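Local atomic coordinates of Adenylate/guanylate cyclase/hydrolase, alpha/beta fold family (Ruegeria pomeroyi, PDB entry 3MR7), a protein that probably acts as an adenylate cyclase through this N-terminal cyclase-type domain, one piece of a longer protein that also carries an alpha/beta-hydrolase family region. Residues Gly49-Lys54 with Leu61-Thr66; Gln83-Glu86 with Glu92-Gln95; Ile137-Thr142 with Glu148-Leu153. All blocks are in the same frame, centred on the assembly; numbering follows the deposited sequence.

Interaction 1: Gly49-Lys54 with Leu61-Thr66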
loop_
_atom_site.group_PDB
_atom_site.type_symbol
_atom_site.label_atom_id
_atom_site.label_comp_id
_atom_site.label_asym_id
_atom_site.label_seq_id
_atom_site.Cartn_x
_atom_site.Cartn_y
_atom_site.Cartn_z
ATOM N N GLY A 49 2.847 26.894 1.885
ATOM C CA GLY A 49 4.259 27.188 1.697
ATOM C C GLY A 49 5.086 26.072 1.081
ATOM O O GLY A 49 6.293 26.213 0.807
ATOM N N GLY A 50 4.435 24.949 0.847
ATOM C CA GLY A 50 5.148 23.791 0.348
ATOM C C GLY A 50 5.508 23.882 -1.112
ATOM O O GLY A 50 5.068 24.790 -1.816
ATOM N N GLN A 51 6.330 22.941 -1.553
ATOM C CA GLN A 51 6.612 22.757 -2.965
ATOM C C GLN A 51 6.488 21.300 -3.293
ATOM O O GLN A 51 7.033 20.452 -2.583
ATOM C CB GLN A 51 8.041 23.145 -3.321
ATOM C CG GLN A 51 8.539 24.431 -2.754
ATOM C CD GLN A 51 9.984 24.633 -3.111
ATOM O OE1 GLN A 51 10.795 25.023 -2.272
ATOM N NE2 GLN A 51 10.327 24.336 -4.366
ATOM N N ILE A 52 5.795 21.007 -4.384
ATOM C CA ILE A 52 5.877 19.685 -4.965
ATOM C C ILE A 52 7.293 19.454 -5.473
ATOM O O ILE A 52 7.853 20.306 -6.120
ATOM C CB ILE A 52 4.935 19.554 -6.131
ATOM C CG1 ILE A 52 3.496 19.446 -5.621
ATOM C CG2 ILE A 52 5.325 18.351 -6.945
ATOM C CD1 ILE A 52 2.465 20.054 -6.561
ATOM N N VAL A 53 7.881 18.312 -5.150
ATOM C CA VAL A 53 9.174 17.934 -5.686
ATOM C C VAL A 53 8.975 17.131 -6.958
ATOM O O VAL A 53 9.715 17.286 -7.898
ATOM C CB VAL A 53 9.909 17.028 -4.727
ATOM C CG1 VAL A 53 11.059 16.342 -5.446
ATOM C CG2 VAL A 53 10.375 17.810 -3.502
ATOM N N LYS A 54 7.980 16.259 -6.985
ATOM C CA LYS A 54 7.780 15.406 -8.151
ATOM C C LYS A 54 6.666 14.381 -7.968
ATOM O O LYS A 54 6.338 13.988 -6.860
ATOM C CB LYS A 54 9.060 14.651 -8.454
ATOM C CG LYS A 54 9.246 13.426 -7.614
ATOM C CD LYS A 54 10.707 13.116 -7.511
ATOM C CE LYS A 54 10.932 11.717 -7.059
ATOM N NZ LYS A 54 12.359 11.575 -6.776
ATOM N N LEU A 61 5.543 13.760 -3.998
ATOM C CA LEU A 61 6.456 14.060 -2.913
ATOM C C LEU A 61 6.544 15.557 -2.789
ATOM O O LEU A 61 6.839 16.230 -3.762
ATOM C CB LEU A 61 7.816 13.512 -3.284
ATOM C CG LEU A 61 8.831 13.185 -2.217
ATOM C CD1 LEU A 61 8.220 12.263 -1.246
ATOM C CD2 LEU A 61 9.966 12.495 -2.919
ATOM N N ALA A 62 6.277 16.105 -1.618
ATOM C CA ALA A 62 6.346 17.557 -1.487
ATOM C C ALA A 62 7.096 17.891 -0.234
ATOM O O ALA A 62 7.241 17.053 0.637
ATOM C CB ALA A 62 4.965 18.183 -1.461
ATOM N N ARG A 63 7.573 19.119 -0.130
ATOM C CA ARG A 63 8.328 19.480 1.050
ATOM C C ARG A 63 7.952 20.837 1.564
ATOM O O ARG A 63 7.535 21.706 0.815
ATOM C CB ARG A 63 9.822 19.422 0.774
ATOM C CG ARG A 63 10.336 20.566 -0.060
ATOM C CD ARG A 63 11.696 20.224 -0.600
ATOM N NE ARG A 63 12.065 21.141 -1.656
ATOM C CZ ARG A 63 12.639 22.319 -1.447
ATOM N NH1 ARG A 63 12.915 22.726 -0.215
ATOM N NH2 ARG A 63 12.940 23.087 -2.478
ATOM N N PHE A 64 8.142 20.998 2.861
ATOM C CA PHE A 64 7.672 22.148 3.610
ATOM C C PHE A 64 8.766 22.664 4.571
ATOM O O PHE A 64 9.697 21.945 4.947
ATOM C CB PHE A 64 6.429 21.769 4.430
ATOM C CG PHE A 64 5.241 21.365 3.609
ATOM C CD1 PHE A 64 4.202 22.263 3.377
ATOM C CD2 PHE A 64 5.138 20.078 3.092
ATOM C CE1 PHE A 64 3.087 21.892 2.618
ATOM C CE2 PHE A 64 4.029 19.694 2.337
ATOM C CZ PHE A 64 2.999 20.608 2.096
ATOM N N ASP A 65 8.637 23.916 4.983
ATOM C CA ASP A 65 9.636 24.515 5.839
ATOM C C ASP A 65 9.369 24.234 7.290
ATOM O O ASP A 65 10.305 24.161 8.081
ATOM C CB ASP A 65 9.701 26.009 5.603
ATOM C CG ASP A 65 10.460 26.344 4.353
ATOM O OD1 ASP A 65 11.410 25.586 4.007
ATOM O OD2 ASP A 65 10.095 27.357 3.712
ATOM N N THR A 66 8.098 24.087 7.644
ATOM C CA THR A 66 7.767 23.686 9.001
ATOM C C THR A 66 7.093 22.339 9.012
ATOM O O THR A 66 6.450 21.976 8.046
ATOM C CB THR A 66 6.889 24.726 9.734
ATOM O OG1 THR A 66 5.767 25.121 8.916
ATOM C CG2 THR A 66 7.732 25.926 10.058
#

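Interaction 2: Gln83-Glu86 with Glu92-Gln95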
loop_
_atom_site.group_PDB
_atom_site.type_symbol
_atom_site.label_atom_id
_atom_site.label_comp_id
_atom_site.label_asym_id
_atom_site.label_seq_id
_atom_site.Cartn_x
_atom_site.Cartn_y
_atom_site.Cartn_z
ATOM N N GLN A 83 -15.491 15.222 2.910
ATOM C CA GLN A 83 -16.705 15.921 2.516
ATOM C C GLN A 83 -17.004 15.697 1.047
ATOM O O GLN A 83 -18.133 15.386 0.682
ATOM C CB GLN A 83 -16.574 17.417 2.762
ATOM C CG GLN A 83 -16.373 17.805 4.201
ATOM C CD GLN A 83 -16.417 19.310 4.387
ATOM O OE1 GLN A 83 -16.579 19.809 5.507
ATOM N NE2 GLN A 83 -16.287 20.047 3.279
ATOM N N ARG A 84 -15.990 15.855 0.204
ATOM C CA ARG A 84 -16.188 15.821 -1.241
ATOM C C ARG A 84 -16.711 14.473 -1.766
ATOM O O ARG A 84 -17.360 14.401 -2.819
ATOM C CB ARG A 84 -14.890 16.184 -1.963
ATOM C CG ARG A 84 -14.302 17.545 -1.615
ATOM C CD ARG A 84 -15.132 18.661 -2.168
ATOM N NE ARG A 84 -15.398 18.526 -3.607
ATOM C CZ ARG A 84 -14.760 19.210 -4.558
ATOM N NH1 ARG A 84 -13.804 20.062 -4.209
ATOM N NH2 ARG A 84 -15.073 19.042 -5.849
ATOM N N GLU A 85 -16.432 13.404 -1.037
ATOM C CA GLU A 85 -16.797 12.084 -1.503
ATOM C C GLU A 85 -17.931 11.449 -0.690
ATOM O O GLU A 85 -18.205 10.261 -0.841
ATOM C CB GLU A 85 -15.565 11.168 -1.487
ATOM C CG GLU A 85 -14.594 11.422 -2.634
ATOM C CD GLU A 85 -15.109 10.900 -3.975
ATOM O OE1 GLU A 85 -14.922 9.689 -4.245
ATOM O OE2 GLU A 85 -15.705 11.697 -4.746
ATOM N N GLU A 86 -18.594 12.220 0.167
ATOM C CA GLU A 86 -19.531 11.608 1.109
ATOM C C GLU A 86 -20.863 11.177 0.477
ATOM O O GLU A 86 -21.585 10.348 1.039
ATOM C CB GLU A 86 -19.779 12.525 2.296
ATOM C CG GLU A 86 -20.691 13.671 1.947
ATOM C CD GLU A 86 -20.669 14.783 2.976
ATOM O OE1 GLU A 86 -20.255 14.535 4.142
ATOM O OE2 GLU A 86 -21.072 15.911 2.597
ATOM N N GLU A 92 -16.624 3.091 -3.668
ATOM C CA GLU A 92 -16.326 3.817 -4.897
ATOM C C GLU A 92 -15.612 5.148 -4.662
ATOM O O GLU A 92 -15.165 5.792 -5.601
ATOM C CB GLU A 92 -17.599 4.070 -5.685
ATOM C CG GLU A 92 -18.250 2.826 -6.221
ATOM C CD GLU A 92 -19.441 3.141 -7.117
ATOM O OE1 GLU A 92 -20.455 2.420 -7.011
ATOM O OE2 GLU A 92 -19.364 4.110 -7.919
ATOM N N ARG A 93 -15.516 5.566 -3.412
ATOM C CA ARG A 93 -14.908 6.852 -3.112
ATOM C C ARG A 93 -13.412 6.903 -3.469
ATOM O O ARG A 93 -12.701 5.892 -3.437
ATOM C CB ARG A 93 -15.118 7.199 -1.643
ATOM C CG ARG A 93 -16.558 7.520 -1.296
ATOM C CD ARG A 93 -16.698 7.775 0.184
ATOM N NE ARG A 93 -18.098 7.787 0.587
ATOM C CZ ARG A 93 -18.511 7.541 1.821
ATOM N NH1 ARG A 93 -17.632 7.249 2.770
ATOM N NH2 ARG A 93 -19.799 7.577 2.104
ATOM N N ILE A 94 -12.942 8.086 -3.829
ATOM C CA ILE A 94 -11.524 8.286 -4.061
ATOM C C ILE A 94 -10.939 8.629 -2.711
ATOM O O ILE A 94 -11.469 9.472 -2.011
ATOM C CB ILE A 94 -11.271 9.465 -5.034
ATOM C CG1 ILE A 94 -11.821 9.133 -6.417
ATOM C CG2 ILE A 94 -9.792 9.828 -5.097
ATOM C CD1 ILE A 94 -11.268 9.997 -7.544
ATOM N N GLN A 95 -9.869 7.969 -2.315
ATOM C CA GLN A 95 -9.195 8.396 -1.102
ATOM C C GLN A 95 -7.709 8.418 -1.281
ATOM O O GLN A 95 -7.137 7.510 -1.890
ATOM C CB GLN A 95 -9.500 7.471 0.055
ATOM C CG GLN A 95 -10.925 7.418 0.469
ATOM C CD GLN A 95 -11.150 6.320 1.512
ATOM O OE1 GLN A 95 -11.001 5.124 1.225
ATOM N NE2 GLN A 95 -11.474 6.722 2.726
#

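Interaction 3: Ile137-Thr142 with Glu148-Leu153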
loop_
_atom_site.group_PDB
_atom_site.type_symbol
_atom_site.label_atom_id
_atom_site.label_comp_id
_atom_site.label_asym_id
_atom_site.label_seq_id
_atom_site.Cartn_x
_atom_site.Cartn_y
_atom_site.Cartn_z
ATOM N N ILE A 137 9.070 11.444 15.130
ATOM C CA ILE A 137 9.699 12.757 15.159
ATOM C C ILE A 137 8.634 13.812 14.831
ATOM O O ILE A 137 8.566 14.855 15.500
ATOM C CB ILE A 137 10.787 12.909 14.112
ATOM C CG1 ILE A 137 11.913 11.949 14.318
ATOM C CG2 ILE A 137 11.404 14.243 14.185
ATOM C CD1 ILE A 137 12.755 11.895 13.046
ATOM N N VAL A 138 7.818 13.569 13.794
ATOM C CA VAL A 138 6.855 14.591 13.373
ATOM C C VAL A 138 5.871 14.799 14.489
ATOM O O VAL A 138 5.485 15.923 14.816
ATOM C CB VAL A 138 6.086 14.249 12.082
ATOM C CG1 VAL A 138 4.831 15.076 11.978
ATOM C CG2 VAL A 138 6.949 14.498 10.855
ATOM N N HIS A 139 5.497 13.693 15.113
ATOM C CA HIS A 139 4.504 13.750 16.175
ATOM C C HIS A 139 4.944 14.537 17.400
ATOM O O HIS A 139 4.128 15.241 17.981
ATOM C CB HIS A 139 4.068 12.362 16.607
ATOM C CG HIS A 139 2.942 12.391 17.579
ATOM N ND1 HIS A 139 3.121 12.162 18.931
ATOM C CD2 HIS A 139 1.633 12.664 17.415
ATOM C CE1 HIS A 139 1.961 12.271 19.538
ATOM N NE2 HIS A 139 1.035 12.578 18.644
ATOM N N GLN A 140 6.211 14.415 17.795
ATOM C CA GLN A 140 6.674 15.074 19.016
ATOM C C GLN A 140 6.658 16.582 18.803
ATOM O O GLN A 140 6.510 17.348 19.753
ATOM C CB GLN A 140 8.068 14.604 19.432
ATOM C CG GLN A 140 8.195 13.120 19.633
ATOM C CD GLN A 140 9.497 12.724 20.308
ATOM O OE1 GLN A 140 10.222 11.866 19.802
ATOM N NE2 GLN A 140 9.804 13.347 21.464
ATOM N N ILE A 141 6.757 16.998 17.543
ATOM C CA ILE A 141 6.827 18.422 17.201
ATOM C C ILE A 141 5.459 19.016 16.956
ATOM O O ILE A 141 5.266 20.220 17.146
ATOM C CB ILE A 141 7.647 18.665 15.903
ATOM C CG1 ILE A 141 9.125 18.372 16.107
ATOM C CG2 ILE A 141 7.474 20.080 15.409
ATOM C CD1 ILE A 141 9.916 18.612 14.900
ATOM N N THR A 142 4.504 18.184 16.521
ATOM C CA THR A 142 3.219 18.720 16.058
ATOM C C THR A 142 2.030 18.480 16.990
ATOM O O THR A 142 1.046 19.213 16.928
ATOM C CB THR A 142 2.884 18.218 14.647
ATOM O OG1 THR A 142 3.005 16.801 14.628
ATOM C CG2 THR A 142 3.866 18.778 13.641
ATOM N N GLU A 148 -6.473 17.798 16.281
ATOM C CA GLU A 148 -6.733 16.445 15.808
ATOM C C GLU A 148 -5.838 15.422 16.507
ATOM O O GLU A 148 -4.630 15.633 16.658
ATOM C CB GLU A 148 -6.551 16.361 14.300
ATOM C CG GLU A 148 -7.662 16.986 13.498
ATOM C CD GLU A 148 -7.414 18.424 13.159
ATOM O OE1 GLU A 148 -6.775 19.124 13.973
ATOM O OE2 GLU A 148 -7.861 18.857 12.076
ATOM N N PRO A 149 -6.437 14.312 16.955
ATOM C CA PRO A 149 -5.735 13.272 17.712
ATOM C C PRO A 149 -5.040 12.219 16.834
ATOM O O PRO A 149 -5.509 11.869 15.753
ATOM C CB PRO A 149 -6.865 12.614 18.497
ATOM C CG PRO A 149 -8.051 12.743 17.595
ATOM C CD PRO A 149 -7.889 14.056 16.873
ATOM N N PHE A 150 -3.919 11.711 17.331
ATOM C CA PHE A 150 -3.189 10.643 16.676
ATOM C C PHE A 150 -3.077 9.467 17.599
ATOM O O PHE A 150 -3.112 9.627 18.801
ATOM C CB PHE A 150 -1.785 11.103 16.294
ATOM C CG PHE A 150 -1.768 11.967 15.097
ATOM C CD1 PHE A 150 -1.327 11.477 13.889
ATOM C CD2 PHE A 150 -2.270 13.254 15.164
ATOM C CE1 PHE A 150 -1.337 12.268 12.773
ATOM C CE2 PHE A 150 -2.293 14.040 14.064
ATOM C CZ PHE A 150 -1.826 13.551 12.851
ATOM N N THR A 151 -2.904 8.295 17.009
ATOM C CA THR A 151 -2.798 7.067 17.732
ATOM C C THR A 151 -1.509 6.333 17.393
ATOM O O THR A 151 -1.239 6.079 16.228
ATOM C CB THR A 151 -3.890 6.171 17.263
ATOM O OG1 THR A 151 -5.133 6.789 17.575
ATOM C CG2 THR A 151 -3.772 4.813 17.931
ATOM N N ASP A 152 -0.740 5.979 18.417
ATOM C CA ASP A 152 0.471 5.201 18.254
ATOM C C ASP A 152 0.116 3.927 17.486
ATOM O O ASP A 152 -0.856 3.261 17.787
ATOM C CB ASP A 152 1.090 4.898 19.638
ATOM C CG ASP A 152 2.434 4.183 19.565
ATOM O OD1 ASP A 152 2.714 3.432 18.598
ATOM O OD2 ASP A 152 3.224 4.358 20.516
ATOM N N LEU A 153 0.911 3.607 16.478
ATOM C CA LEU A 153 0.683 2.442 15.642
ATOM C C LEU A 153 1.771 1.406 15.861
ATOM O O LEU A 153 1.707 0.324 15.319
ATOM C CB LEU A 153 0.740 2.866 14.186
ATOM C CG LEU A 153 -0.470 2.436 13.404
ATOM C CD1 LEU A 153 -1.684 2.827 14.210
ATOM C CD2 LEU A 153 -0.454 3.094 12.048
#

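Interaction 1: Gly49-Lys54 with Leu61-Thr66
Q51 pairs with R63, and I52 with A62, across the beta hairpin of strands 51-56 and 59-64 in the cyclase-type domain. Q51 and R63 form a hydrogen-bonded antiparallel pair. Q51 N gives to R63 O at 2.9 Å, and R63 N gives to Q51 O at 2.8 Å. I52 and A62 form the next, non-hydrogen-bonded pair. Then a classic beta bulge sets both V53 and K54 against L61. V53 N binds L61 O at 2.7 Å. K54 N reaches the same oxygen only weakly. L61 N returns a bond to K54 O at 3.0 Å.

These rungs and the bulge are the tight part, together with buried A62 and F64. The F64 ring packs on helix 67-84 and takes G50 CA over one face, 3.9 Å from the ring centroid. G50 has no side chain, which lets the ring come this close. V53 CB lies 4.3 Å from L61 CB, and both side chains touch I112.

The polar ends of Q51, R63 and K54 are the loose side. R63 CG sits between the backbone N and the carbonyl carbon (chi1 74°). The chain then extends to NE and lays the guanidinium beside Q51. Q51 OE1 lies over its face, at a poor angle for a hydrogen bond. K54 NZ turns to D111 in a salt bridge. The hairpin is therefore held by backbone bonds and apolar packing, and Q51 and R63 add contact without a side-chain hydrogen bond.

Interaction 2: Gln83-Glu86 with Glu92-Gln95
E85 and R93 meet where helix 67-84 ends and the chain turns back toward strand 96-107, a helix-loop-strand connection of the cyclase-type alpha/beta domain. E85 is the first residue to leave the helix. Its CG stands anti to the carbonyl carbon (chi1 -76°), and a bend at chi2 (-74°) folds the carboxylate onto the returning backbone. There OE1 accepts I94 N at 2.6 Å. The amide comes from the anti side of the oxygen and lies 27° out of the carboxylate plane. OE2 is bound by R32 and Y36 of helix 27-47, so at least three groups hold the buried carboxylate. R32 makes the salt bridge; R93 NE stays 6.1 Å from E85 OE1.

The R93 chain is extended from CG to NE and runs alongside the turn after the helix. Its CG and CD lie against E85 O, at 3.2 and 3.1 Å. R93 CG also lies 3.8 Å from E85 CB. The guanidinium carries E86 CA over one face. NE is hydrogen-bonded to T88 O of the intervening loop. I94 puts its side chain against V29, R32 and Q33. Its CB is 3.7 Å from E85 OE1.

Interaction 3: Ile137-Thr142 with Glu148-Leu153
H139 and F150 make the whole contact between helix 136-142 and the chain entering strand 151-158. It is small, burying 71 Å² in all, and it lies at the surface.

Van der Waals contact comes first. H139 CD2 is 3.9 Å from F150 CB, and H139 NE2 is 4.0 Å from the same carbon. The imidazole thus meets the base of the phenylalanine side chain, and the two side chains run antiparallel alongside one another. With CG anti to the backbone N (chi1 -173°), H139 swings its ring off the helix toward F150.

The aromatic relation is looser. The ring centroids are 6.0 Å apart, and the rings are inclined at 59°.

No hydrogen bond crosses between the segments. Within them, one side-chain bond forms: T142 OG1 gives to V138 O at 2.6 Å from above the carbonyl plane. D152 instead makes a salt bridge to R166, and E148 bonds Q79.

Neighbouring strands supply the rest. H139 stacks on W168 and F150 meets W170, both on strand 161-170. H139 and F150 each touch V134 of strand 132-135. The pair joins helix 136-142 to the start of strand 151-158 beside strand 161-170, while V138 packs on strand 96-107 and T142 on helix 67-84.

Overall arrangement
The three contacts follow one another along the chain, each closing before the next opens, and all belong to the cyclase-type catalytic domain. Interaction 1 and interaction 2 have centres about 25 Å apart and are bridged by helix 67-84, which starts just after strand 59-64 and ends at interaction 2. Interaction 3 lies about 20 Å from interaction 1 and about 25 Å from interaction 2, centre to centre. None of them touches another. Interactions 1 and 3 reach the same mixed sheet, at different strands. Helix 67-84 also packs on residues of both. Together they join hairpin, helix end and C-terminal strands around one alpha/beta domain.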